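PDB 2CU5: secondary thiamine-phosphate synthase enzyme from Thermus thermophilus, which is of unproven function but probably makes thiamine phosphate, acting as a secondary thiamine-phosphate synthase. Local coordinates for residues 19-22 with 23-26; 78-81 with 82-86. All coordinates share one frame; numbering follows the deposited sequence.

Interaction 1 (19-22 with 23-26); sequences ITRK and VEAA
R21 and E24 stand one turn apart on the short helix 20-25, where they form an i to i+3 salt bridge. The helix directly follows strand 15-18 and packs I19, T20 and V23 against strands 5-11, 102-103 and 110-115. In the ionic contact R21 NE gives its proton to E24 OE1 at 3.0 Å, with an almost straight N-H...O angle of 174°. The oxygen sits at the edge of the guanidinium, in its plane, and the two flat groups are only 6° from coplanar. CG of R21 points away from the backbone N (chi1 -179°), and the chain then bends at both chi2 and chi3, which brings NE round to E24 OE1. Water 1 completes the link, donating to E24 OE1 at 2.7 Å and accepting weakly from R21 NH2. E24 OE2 takes the backbone N-H of L103, so both carboxylate oxygens are engaged and the group is held against turning.

The backbone bonds are those of a regular helical turn. V23 N meets O of I19, the N-cap residue, at 2.9 Å, and the same i to i+4 pattern joins E24 N to T20 O and A25 N to R21 O. The following bond, from A26 N to K22 O, is weak.

Apolar contact between the buried I19 and V23 runs from I19 CD1 to V23 CG2 at 4.1 Å, the two side chains crossing obliquely, and this pair continues into V9 and L7 of strand 5-11. T20 and E24 run side by side, with T20 CG2 at 4.2 Å from E24 CD. The T20 hydroxyl has polar partners of its own, OG1 bonding to N18 OD1 and V111 N. Beside the first backbone bond V23 CG2 comes within 3.2 Å of I19 O.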
# COMPACT_ATOMS: atom_id res chain seq x y z
N ILE A 19 -11.16 12.80 5.19
CA ILE A 19 -10.87 12.95 6.62
C ILE A 19 -9.65 13.82 6.88
O ILE A 19 -9.10 13.81 7.98
CB ILE A 19 -10.63 11.58 7.26
CG1 ILE A 19 -9.41 10.92 6.59
CG2 ILE A 19 -11.89 10.71 7.11
CD1 ILE A 19 -8.96 9.63 7.24
N THR A 20 -9.22 14.56 5.87
CA THR A 20 -8.05 15.41 5.99
C THR A 20 -8.14 16.36 7.19
O THR A 20 -7.24 16.39 8.03
CB THR A 20 -7.85 16.26 4.71
OG1 THR A 20 -7.93 15.42 3.55
CG2 THR A 20 -6.50 16.95 4.72
N ARG A 21 -9.22 17.12 7.26
CA ARG A 21 -9.40 18.08 8.34
C ARG A 21 -9.57 17.43 9.70
O ARG A 21 -9.06 17.94 10.70
CB ARG A 21 -10.59 19.00 8.04
CG ARG A 21 -10.85 20.06 9.11
CD ARG A 21 -9.57 20.78 9.51
NE ARG A 21 -8.87 21.35 8.36
CZ ARG A 21 -9.34 22.34 7.61
NH1 ARG A 21 -10.52 22.87 7.88
NH2 ARG A 21 -8.62 22.80 6.59
N LYS A 22 -10.28 16.30 9.76
CA LYS A 22 -10.46 15.62 11.04
C LYS A 22 -9.14 15.06 11.57
O LYS A 22 -8.92 15.02 12.79
CB LYS A 22 -11.52 14.51 10.92
CG LYS A 22 -12.94 15.08 10.85
CD LYS A 22 -14.02 14.01 10.86
CE LYS A 22 -15.41 14.66 10.82
NZ LYS A 22 -16.52 13.67 10.85
N VAL A 23 -8.26 14.63 10.67
CA VAL A 23 -6.95 14.14 11.08
C VAL A 23 -6.14 15.33 11.60
O VAL A 23 -5.52 15.25 12.65
CB VAL A 23 -6.17 13.50 9.91
CG1 VAL A 23 -4.70 13.31 10.31
CG2 VAL A 23 -6.77 12.16 9.53
N GLU A 24 -6.17 16.43 10.85
CA GLU A 24 -5.42 17.62 11.24
C GLU A 24 -5.87 18.15 12.60
O GLU A 24 -5.06 18.64 13.39
CB GLU A 24 -5.58 18.72 10.18
CG GLU A 24 -4.98 18.35 8.83
CD GLU A 24 -5.15 19.42 7.77
OE1 GLU A 24 -6.24 20.02 7.69
OE2 GLU A 24 -4.20 19.65 6.99
N ALA A 25 -7.17 18.05 12.88
CA ALA A 25 -7.70 18.52 14.14
C ALA A 25 -7.16 17.70 15.30
O ALA A 25 -7.15 18.16 16.45
CB ALA A 25 -9.23 18.47 14.13
N ALA A 26 -6.69 16.49 15.02
CA ALA A 26 -6.15 15.62 16.06
C ALA A 26 -4.65 15.81 16.25
O ALA A 26 -4.06 15.25 17.18
CB ALA A 26 -6.45 14.16 15.73
O HOH W 1 -7.54 20.28 5.29

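Interaction 2 (78-81 with 82-86); sequences EGNS and HAHLK
N80 and H84 meet across the first turn of helix 81-90, N80 filling the N-cap position without a capping bond from its side chain. The amide and imidazole planes are 57° apart, and OD1 is presented to the CD2-NE2 edge of the ring, 3.1 Å from H84 CD2. The backbone oxygen N80 O lies at 3.2 Å from the same H84 CD2, so this ring carbon faces two oxygens of one residue. H84 CG stands anti to its carbonyl carbon (chi1 -81°), which turns the ring back over the start of the helix. Water 3 lies in the ring plane, 2.9 Å from H84 NE2, and accepts weakly from N80 ND2. The other ring nitrogen, ND1, bonds to Q48 OE1 of the second subunit, and the ring of H76 meets H84 nearly at right angles. A phenylalanine in place of H84 would probably leave Q48 of the second subunit and water 3 without their ring-nitrogen partners.

H82 turns its ring elsewhere, back beside the G79-N80 backbone. G79 O lies at the ring edge, 3.5 Å from H82 ND1, and A83 CB sits over the centre of one face. Water 2 accepts the H82 backbone N-H at 3.0 Å. S81 bonds through OG to D58 of the second subunit, placing this helix start at a subunit interface. Its backbone oxygen works within the helix, S81 O receiving L85 N at 2.9 Å, while N80 O receives H84 N at 3.1 Å.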
# COMPACT_ATOMS: atom_id res chain seq x y z
N GLU A 78 -20.74 -14.60 4.04
CA GLU A 78 -21.17 -13.26 4.42
C GLU A 78 -21.33 -12.32 3.22
O GLU A 78 -22.03 -11.32 3.30
CB GLU A 78 -20.17 -12.68 5.43
CG GLU A 78 -20.09 -13.49 6.72
CD GLU A 78 -19.49 -14.88 6.53
OE1 GLU A 78 -19.59 -15.71 7.47
OE2 GLU A 78 -18.91 -15.16 5.46
N GLY A 79 -20.66 -12.65 2.12
CA GLY A 79 -20.78 -11.85 0.91
C GLY A 79 -20.01 -10.55 0.80
O GLY A 79 -20.30 -9.75 -0.09
N ASN A 80 -19.04 -10.32 1.67
CA ASN A 80 -18.27 -9.08 1.59
C ASN A 80 -16.82 -9.29 1.15
O ASN A 80 -15.97 -8.44 1.39
CB ASN A 80 -18.29 -8.34 2.94
CG ASN A 80 -17.92 -9.22 4.11
OD1 ASN A 80 -17.02 -10.05 4.00
ND2 ASN A 80 -18.60 -9.04 5.23
N SER A 81 -16.53 -10.42 0.51
CA SER A 81 -15.17 -10.67 0.06
C SER A 81 -14.70 -9.55 -0.87
O SER A 81 -13.52 -9.20 -0.87
CB SER A 81 -15.07 -12.02 -0.65
OG SER A 81 -15.07 -13.08 0.29
N HIS A 82 -15.62 -9.00 -1.65
CA HIS A 82 -15.29 -7.91 -2.57
C HIS A 82 -14.69 -6.73 -1.81
O HIS A 82 -13.77 -6.07 -2.29
CB HIS A 82 -16.53 -7.43 -3.32
CG HIS A 82 -17.51 -6.70 -2.46
ND1 HIS A 82 -18.20 -7.30 -1.43
CD2 HIS A 82 -17.88 -5.40 -2.44
CE1 HIS A 82 -18.96 -6.41 -0.82
NE2 HIS A 82 -18.79 -5.24 -1.42
N ALA A 83 -15.22 -6.47 -0.61
CA ALA A 83 -14.74 -5.36 0.22
C ALA A 83 -13.41 -5.70 0.87
O ALA A 83 -12.59 -4.82 1.12
CB ALA A 83 -15.78 -5.02 1.28
N HIS A 84 -13.21 -6.98 1.18
CA HIS A 84 -11.96 -7.41 1.78
C HIS A 84 -10.86 -7.19 0.75
O HIS A 84 -9.78 -6.72 1.07
CB HIS A 84 -12.03 -8.89 2.18
CG HIS A 84 -12.72 -9.13 3.49
ND1 HIS A 84 -12.06 -9.06 4.70
CD2 HIS A 84 -14.01 -9.41 3.78
CE1 HIS A 84 -12.92 -9.29 5.68
NE2 HIS A 84 -14.11 -9.50 5.14
N LEU A 85 -11.16 -7.52 -0.51
CA LEU A 85 -10.18 -7.34 -1.57
C LEU A 85 -9.88 -5.87 -1.82
O LEU A 85 -8.72 -5.48 -1.96
CB LEU A 85 -10.66 -8.00 -2.87
CG LEU A 85 -9.68 -7.84 -4.04
CD1 LEU A 85 -8.32 -8.44 -3.68
CD2 LEU A 85 -10.25 -8.52 -5.28
N LYS A 86 -10.92 -5.03 -1.89
CA LYS A 86 -10.69 -3.62 -2.13
C LYS A 86 -9.82 -3.03 -1.02
O LYS A 86 -8.98 -2.16 -1.27
CB LYS A 86 -12.02 -2.87 -2.21
CG LYS A 86 -12.86 -3.27 -3.41
CD LYS A 86 -14.20 -2.59 -3.39
CE LYS A 86 -15.07 -3.05 -4.56
NZ LYS A 86 -16.42 -2.47 -4.43
O HOH W 2 -18.29 -10.20 -2.22
O HOH W 3 -16.02 -9.92 7.26

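Interaction 1 runs the length of the short helix 20-25 and interaction 2 the start of helix 81-90, and the two lie on opposite sides of the chain's centre. Their centres are 28 Å apart and their nearest atoms about 15 Å, so neither touches the other. Their surroundings differ. Interaction 1 is internal to one chain: its helix is seated on strands 5-11, 102-103 and 110-115, and no other subunit of the trimeric assembly reaches it. Interaction 2 belongs to a subunit boundary, where S81 and H84 bond to a second copy of the protein. A catalytic role cannot be assigned to either from the contacts alone.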